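Local atomic coordinates of ubiquitin-like-specific protease 2 (Saccharomyces cerevisiae, PDB entry 5LNB), a protein that acts as a cysteine protease of the C48 family that removes SUMO from modified proteins, seen here through its catalytic domain. Residues Phe57-Ile71 with Val219-Val231. Numbering follows the deposited sequence.
Sequences FTKFYIESSIEKSII and VILNIRKFFENPV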
loop_
_atom_site.group_PDB
_atom_site.type_symbol
_atom_site.label_atom_id
_atom_site.label_comp_id
_atom_site.label_asym_id
_atom_site.label_seq_id
_atom_site.Cartn_x
_atom_site.Cartn_y
_atom_site.Cartn_z
ATOM N N PHE A 57 -2.956 -2.319 7.568
ATOM C CA PHE A 57 -3.920 -2.943 6.673
ATOM C C PHE A 57 -3.345 -3.264 5.299
ATOM O O PHE A 57 -3.744 -4.264 4.692
ATOM C CB PHE A 57 -5.149 -2.059 6.538
ATOM C CG PHE A 57 -6.200 -2.356 7.551
ATOM C CD1 PHE A 57 -6.790 -3.614 7.597
ATOM C CD2 PHE A 57 -6.609 -1.389 8.456
ATOM C CE1 PHE A 57 -7.780 -3.908 8.537
ATOM C CE2 PHE A 57 -7.609 -1.674 9.390
ATOM C CZ PHE A 57 -8.191 -2.932 9.426
ATOM N N THR A 58 -2.423 -2.456 4.774
ATOM C CA THR A 58 -1.779 -2.864 3.532
ATOM C C THR A 58 -1.044 -4.182 3.738
ATOM O O THR A 58 -1.165 -5.108 2.927
ATOM C CB THR A 58 -0.818 -1.780 3.027
ATOM O OG1 THR A 58 0.234 -1.579 3.981
ATOM C CG2 THR A 58 -1.559 -0.465 2.801
ATOM N N LYS A 59 -0.314 -4.296 4.846
ATOM C CA LYS A 59 0.292 -5.565 5.224
ATOM C C LYS A 59 -0.767 -6.647 5.390
ATOM O O LYS A 59 -0.622 -7.762 4.875
ATOM C CB LYS A 59 1.085 -5.381 6.513
ATOM C CG LYS A 59 1.770 -6.628 7.016
ATOM C CD LYS A 59 2.981 -6.948 6.178
ATOM C CE LYS A 59 3.900 -7.957 6.890
ATOM N NZ LYS A 59 4.812 -8.644 5.932
ATOM N N PHE A 60 -1.848 -6.328 6.103
ATOM C CA PHE A 60 -2.880 -7.319 6.384
ATOM C C PHE A 60 -3.452 -7.915 5.095
ATOM O O PHE A 60 -3.530 -9.142 4.944
ATOM C CB PHE A 60 -3.975 -6.678 7.240
ATOM C CG PHE A 60 -5.048 -7.635 7.662
ATOM C CD1 PHE A 60 -4.864 -8.465 8.759
ATOM C CD2 PHE A 60 -6.237 -7.714 6.956
ATOM C CE1 PHE A 60 -5.850 -9.349 9.151
ATOM C CE2 PHE A 60 -7.227 -8.600 7.344
ATOM C CZ PHE A 60 -7.036 -9.418 8.446
ATOM N N TYR A 61 -3.847 -7.064 4.141
ATOM C CA TYR A 61 -4.508 -7.574 2.945
ATOM C C TYR A 61 -3.545 -8.194 1.940
ATOM O O TYR A 61 -3.970 -9.027 1.130
ATOM C CB TYR A 61 -5.331 -6.468 2.285
ATOM C CG TYR A 61 -6.557 -6.144 3.102
ATOM C CD1 TYR A 61 -7.485 -7.137 3.404
ATOM C CD2 TYR A 61 -6.769 -4.865 3.610
ATOM C CE1 TYR A 61 -8.598 -6.860 4.180
ATOM C CE2 TYR A 61 -7.883 -4.579 4.384
ATOM C CZ TYR A 61 -8.788 -5.576 4.663
ATOM O OH TYR A 61 -9.895 -5.291 5.417
ATOM N N ILE A 62 -2.262 -7.840 1.982
ATOM C CA ILE A 62 -1.313 -8.525 1.112
ATOM C C ILE A 62 -0.982 -9.906 1.661
ATOM O O ILE A 62 -0.850 -10.873 0.904
ATOM C CB ILE A 62 -0.062 -7.660 0.915
ATOM C CG1 ILE A 62 -0.419 -6.446 0.047
ATOM C CG2 ILE A 62 1.047 -8.471 0.280
ATOM C CD1 ILE A 62 0.725 -5.484 -0.156
ATOM N N GLU A 63 -0.873 -10.025 2.982
ATOM C CA GLU A 63 -0.683 -11.334 3.593
ATOM C C GLU A 63 -1.874 -12.242 3.322
ATOM O O GLU A 63 -1.710 -13.447 3.100
ATOM C CB GLU A 63 -0.451 -11.172 5.092
ATOM C CG GLU A 63 0.889 -10.546 5.426
ATOM C CD GLU A 63 2.054 -11.520 5.234
ATOM O OE1 GLU A 63 1.859 -12.734 5.476
ATOM O OE2 GLU A 63 3.160 -11.071 4.840
ATOM N N SER A 64 -3.084 -11.683 3.346
ATOM C CA SER A 64 -4.260 -12.472 2.998
ATOM C C SER A 64 -4.146 -13.004 1.583
ATOM O O SER A 64 -4.450 -14.175 1.320
ATOM C CB SER A 64 -5.522 -11.624 3.158
ATOM O OG SER A 64 -6.629 -12.222 2.512
ATOM N N SER A 65 -3.687 -12.155 0.659
ATOM C CA SER A 65 -3.472 -12.575 -0.720
ATOM C C SER A 65 -2.435 -13.686 -0.802
ATOM O O SER A 65 -2.577 -14.625 -1.596
ATOM C CB SER A 65 -3.046 -11.372 -1.565
ATOM O OG SER A 65 -2.676 -11.767 -2.867
ATOM N N ILE A 66 -1.384 -13.603 0.017
ATOM C CA ILE A 66 -0.385 -14.668 0.027
ATOM C C ILE A 66 -0.973 -15.949 0.610
ATOM O O ILE A 66 -0.727 -17.044 0.091
ATOM C CB ILE A 66 0.879 -14.215 0.784
ATOM C CG1 ILE A 66 1.581 -13.090 0.003
ATOM C CG2 ILE A 66 1.811 -15.422 1.075
ATOM C CD1 ILE A 66 2.679 -12.373 0.747
ATOM N N GLU A 67 -1.772 -15.832 1.684
ATOM C CA GLU A 67 -2.377 -17.017 2.295
ATOM C C GLU A 67 -3.246 -17.769 1.297
ATOM O O GLU A 67 -3.290 -19.003 1.302
ATOM C CB GLU A 67 -3.221 -16.632 3.512
ATOM C CG GLU A 67 -2.474 -15.973 4.655
ATOM C CD GLU A 67 -3.424 -15.493 5.761
ATOM O OE1 GLU A 67 -3.347 -14.303 6.160
ATOM O OE2 GLU A 67 -4.262 -16.310 6.212
ATOM N N LYS A 68 -3.971 -17.043 0.451
ATOM C CA LYS A 68 -4.868 -17.673 -0.506
ATOM C C LYS A 68 -4.151 -18.162 -1.756
ATOM O O LYS A 68 -4.814 -18.659 -2.673
ATOM C CB LYS A 68 -5.984 -16.699 -0.894
ATOM C CG LYS A 68 -6.827 -16.224 0.277
ATOM C CD LYS A 68 -8.048 -15.460 -0.210
ATOM C CE LYS A 68 -9.023 -15.181 0.926
ATOM N NZ LYS A 68 -8.470 -14.210 1.913
ATOM N N SER A 69 -2.823 -18.044 -1.812
ATOM C CA SER A 69 -2.041 -18.419 -2.989
ATOM C C SER A 69 -2.470 -17.631 -4.217
ATOM O O SER A 69 -2.329 -18.103 -5.344
ATOM C CB SER A 69 -2.130 -19.919 -3.282
ATOM O OG SER A 69 -2.279 -20.657 -2.090
ATOM N N ILE A 70 -3.023 -16.433 -4.017
ATOM C CA ILE A 70 -3.262 -15.554 -5.152
ATOM C C ILE A 70 -1.934 -15.062 -5.706
ATOM O O ILE A 70 -1.755 -14.929 -6.923
ATOM C CB ILE A 70 -4.177 -14.389 -4.738
ATOM C CG1 ILE A 70 -5.545 -14.917 -4.312
ATOM C CG2 ILE A 70 -4.304 -13.379 -5.876
ATOM C CD1 ILE A 70 -6.464 -13.841 -3.782
ATOM N N ILE A 71 -0.984 -14.781 -4.819
ATOM C CA ILE A 71 0.383 -14.440 -5.182
ATOM C C ILE A 71 1.311 -15.261 -4.296
ATOM O O ILE A 71 0.899 -15.829 -3.284
ATOM C CB ILE A 71 0.672 -12.933 -5.024
ATOM C CG1 ILE A 71 0.476 -12.516 -3.559
ATOM C CG2 ILE A 71 -0.244 -12.117 -5.941
ATOM C CD1 ILE A 71 1.184 -11.248 -3.167
ATOM N N VAL A 219 -6.911 4.126 -0.310
ATOM C CA VAL A 219 -5.642 3.441 -0.550
ATOM C C VAL A 219 -5.727 1.995 -0.072
ATOM O O VAL A 219 -5.377 1.059 -0.799
ATOM C CB VAL A 219 -4.473 4.182 0.127
ATOM C CG1 VAL A 219 -3.263 3.241 0.237
ATOM C CG2 VAL A 219 -4.083 5.421 -0.668
ATOM N N ILE A 220 -6.193 1.798 1.165
ATOM C CA ILE A 220 -6.318 0.455 1.723
ATOM C C ILE A 220 -7.169 -0.424 0.811
ATOM O O ILE A 220 -6.785 -1.549 0.470
ATOM C CB ILE A 220 -6.896 0.529 3.148
ATOM C CG1 ILE A 220 -5.886 1.187 4.101
ATOM C CG2 ILE A 220 -7.351 -0.867 3.647
ATOM C CD1 ILE A 220 -6.467 1.569 5.465
ATOM N N LEU A 221 -8.334 0.082 0.387
ATOM C CA LEU A 221 -9.240 -0.771 -0.374
ATOM C C LEU A 221 -8.795 -0.949 -1.817
ATOM O O LEU A 221 -9.078 -1.992 -2.418
ATOM C CB LEU A 221 -10.663 -0.229 -0.303
ATOM C CG LEU A 221 -11.355 -0.832 0.936
ATOM C CD1 LEU A 221 -11.212 0.046 2.173
ATOM C CD2 LEU A 221 -12.788 -1.184 0.672
ATOM N N ASN A 222 -8.083 0.031 -2.383
ATOM C CA ASN A 222 -7.565 -0.133 -3.734
ATOM C C ASN A 222 -6.448 -1.169 -3.762
ATOM O O ASN A 222 -6.415 -2.037 -4.644
ATOM C CB ASN A 222 -7.085 1.215 -4.281
ATOM C CG ASN A 222 -8.241 2.166 -4.585
ATOM O OD1 ASN A 222 -9.381 1.735 -4.791
ATOM N ND2 ASN A 222 -7.952 3.458 -4.606
ATOM N N ILE A 223 -5.543 -1.108 -2.784
ATOM C CA ILE A 223 -4.511 -2.132 -2.663
ATOM C C ILE A 223 -5.147 -3.489 -2.403
ATOM O O ILE A 223 -4.775 -4.497 -3.014
ATOM C CB ILE A 223 -3.504 -1.748 -1.562
ATOM C CG1 ILE A 223 -2.644 -0.566 -2.041
ATOM C CG2 ILE A 223 -2.657 -2.958 -1.176
ATOM C CD1 ILE A 223 -1.705 0.011 -1.014
ATOM N N ARG A 224 -6.125 -3.534 -1.502
ATOM C CA ARG A 224 -6.820 -4.785 -1.234
ATOM C C ARG A 224 -7.418 -5.366 -2.505
ATOM O O ARG A 224 -7.279 -6.562 -2.779
ATOM C CB ARG A 224 -7.913 -4.565 -0.193
ATOM C CG ARG A 224 -8.746 -5.810 0.052
ATOM C CD ARG A 224 -9.841 -5.568 1.074
ATOM N NE ARG A 224 -10.603 -6.785 1.309
ATOM C CZ ARG A 224 -11.721 -6.841 2.028
ATOM N NH1 ARG A 224 -12.220 -5.739 2.573
ATOM N NH2 ARG A 224 -12.345 -7.999 2.195
ATOM N N LYS A 225 -8.099 -4.530 -3.296
ATOM C CA LYS A 225 -8.701 -5.023 -4.531
ATOM C C LYS A 225 -7.631 -5.523 -5.496
ATOM O O LYS A 225 -7.782 -6.580 -6.112
ATOM C CB LYS A 225 -9.545 -3.931 -5.183
ATOM C CG LYS A 225 -10.128 -4.317 -6.537
ATOM C CD LYS A 225 -11.085 -5.495 -6.438
ATOM C CE LYS A 225 -12.191 -5.220 -5.421
ATOM N NZ LYS A 225 -13.300 -6.221 -5.506
ATOM N N PHE A 226 -6.540 -4.768 -5.641
ATOM C CA PHE A 226 -5.475 -5.185 -6.550
ATOM C C PHE A 226 -5.010 -6.607 -6.239
ATOM O O PHE A 226 -4.843 -7.429 -7.148
ATOM C CB PHE A 226 -4.303 -4.199 -6.467
ATOM C CG PHE A 226 -3.146 -4.547 -7.367
ATOM C CD1 PHE A 226 -2.169 -5.455 -6.949
ATOM C CD2 PHE A 226 -3.023 -3.963 -8.626
ATOM C CE1 PHE A 226 -1.094 -5.780 -7.776
ATOM C CE2 PHE A 226 -1.952 -4.281 -9.461
ATOM C CZ PHE A 226 -0.982 -5.194 -9.038
ATOM N N PHE A 227 -4.825 -6.929 -4.959
ATOM C CA PHE A 227 -4.250 -8.214 -4.581
ATOM C C PHE A 227 -5.280 -9.321 -4.401
ATOM O O PHE A 227 -4.900 -10.457 -4.111
ATOM C CB PHE A 227 -3.406 -8.056 -3.327
ATOM C CG PHE A 227 -2.070 -7.447 -3.605
ATOM C CD1 PHE A 227 -1.038 -8.223 -4.112
ATOM C CD2 PHE A 227 -1.855 -6.093 -3.407
ATOM C CE1 PHE A 227 0.191 -7.660 -4.393
ATOM C CE2 PHE A 227 -0.632 -5.528 -3.680
ATOM C CZ PHE A 227 0.394 -6.308 -4.182
ATOM N N GLU A 228 -6.563 -9.043 -4.606
ATOM C CA GLU A 228 -7.475 -10.150 -4.848
ATOM C C GLU A 228 -7.278 -10.745 -6.243
ATOM O O GLU A 228 -7.607 -11.917 -6.450
ATOM C CB GLU A 228 -8.919 -9.695 -4.632
ATOM C CG GLU A 228 -9.150 -9.233 -3.199
ATOM C CD GLU A 228 -10.548 -8.680 -2.935
ATOM O OE1 GLU A 228 -11.214 -8.201 -3.888
ATOM O OE2 GLU A 228 -10.972 -8.726 -1.754
ATOM N N ASN A 229 -6.727 -9.974 -7.201
ATOM C CA ASN A 229 -6.409 -10.483 -8.536
ATOM C C ASN A 229 -5.545 -9.467 -9.280
ATOM O O ASN A 229 -6.066 -8.605 -10.002
ATOM C CB ASN A 229 -7.680 -10.791 -9.329
ATOM C CG ASN A 229 -7.390 -11.520 -10.639
ATOM O OD1 ASN A 229 -6.316 -11.367 -11.222
ATOM N ND2 ASN A 229 -8.352 -12.305 -11.108
ATOM N N PRO A 230 -4.220 -9.534 -9.126
ATOM C CA PRO A 230 -3.351 -8.506 -9.719
ATOM C C PRO A 230 -3.364 -8.491 -11.242
ATOM O O PRO A 230 -3.476 -7.421 -11.849
ATOM C CB PRO A 230 -1.968 -8.871 -9.170
ATOM C CG PRO A 230 -2.268 -9.586 -7.882
ATOM C CD PRO A 230 -3.490 -10.393 -8.179
ATOM N N VAL A 231 -3.247 -9.657 -11.876
ATOM C CA VAL A 231 -3.261 -9.697 -13.338
ATOM C C VAL A 231 -4.534 -9.052 -13.872
ATOM O O VAL A 231 -4.498 -8.226 -14.795
ATOM C CB VAL A 231 -3.112 -11.144 -13.841
ATOM C CG1 VAL A 231 -3.377 -11.211 -15.346
ATOM C CG2 VAL A 231 -1.737 -11.703 -13.480
HETATM O O HOH W 1 -6.448 -8.736 -0.751
HETATM O O HOH W 2 -11.130 -3.547 3.342
#
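Helix 57-67 and helix 219-228 pack side by side, with Tyr61 against Arg224 and Ser65 against Phe227. They run nearly parallel, at 11°, and their axes approach to 9.1 Å. Past the first helix, Ser69 takes a positive phi in a Schellman motif, and Ile70 and Ile71 fold back onto the end of the second.

The Arg224 chain is extended, with CG anti to the backbone N (chi1 176°), and this lays it across one face of the Tyr61 ring. Its CD makes a CH-pi contact over the ring centre, 3.6 Å from the centroid of the Tyr61 ring. The guanidinium lies parallel to the ring, the planes 4° apart, displaced toward its CE1 and OH rim, with Arg224 NE 3.5 Å from Tyr61 CE1. NE also has a long salt bridge to Glu228 OE2. A water accepts from Arg224 NH1 and is weakly bonded to Tyr61 OH. Ile220 CG2 meets the edge of the same ring at CE2. An alanine in place of Tyr61 would probably strip the cover from one side of the Arg224 chain, leave Ile220 CG2 without its ring edge, and let the arginine turn more easily.

Deeper in, Ile62 CG1 makes a CH-pi contact over one face of the Phe227 ring, 4.0 Å from the ring centroid. Phe226 covers the opposite face, and Ile71 CD1 approaches obliquely. Ser65 OG donates to Phe227 O at 2.9 Å, a little out of the carbonyl plane. A second water donates to both Tyr61 O and Arg224 O. Ile71 CG2 meets Pro230 CG at 3.8 Å.

Strand 76-78 touches Thr58, Ile71 and Phe227, while Leu268 of helix 264-285 reaches Tyr61. The contact thus joins two helices of the Ulp1-type catalytic domain, distant in sequence, through an apolar core. Direct and water-mediated bonds to backbone carbonyls add polar links, and the CH-pi contact seats the arginine chain on the tyrosine, its guanidinium running on parallel to the ring.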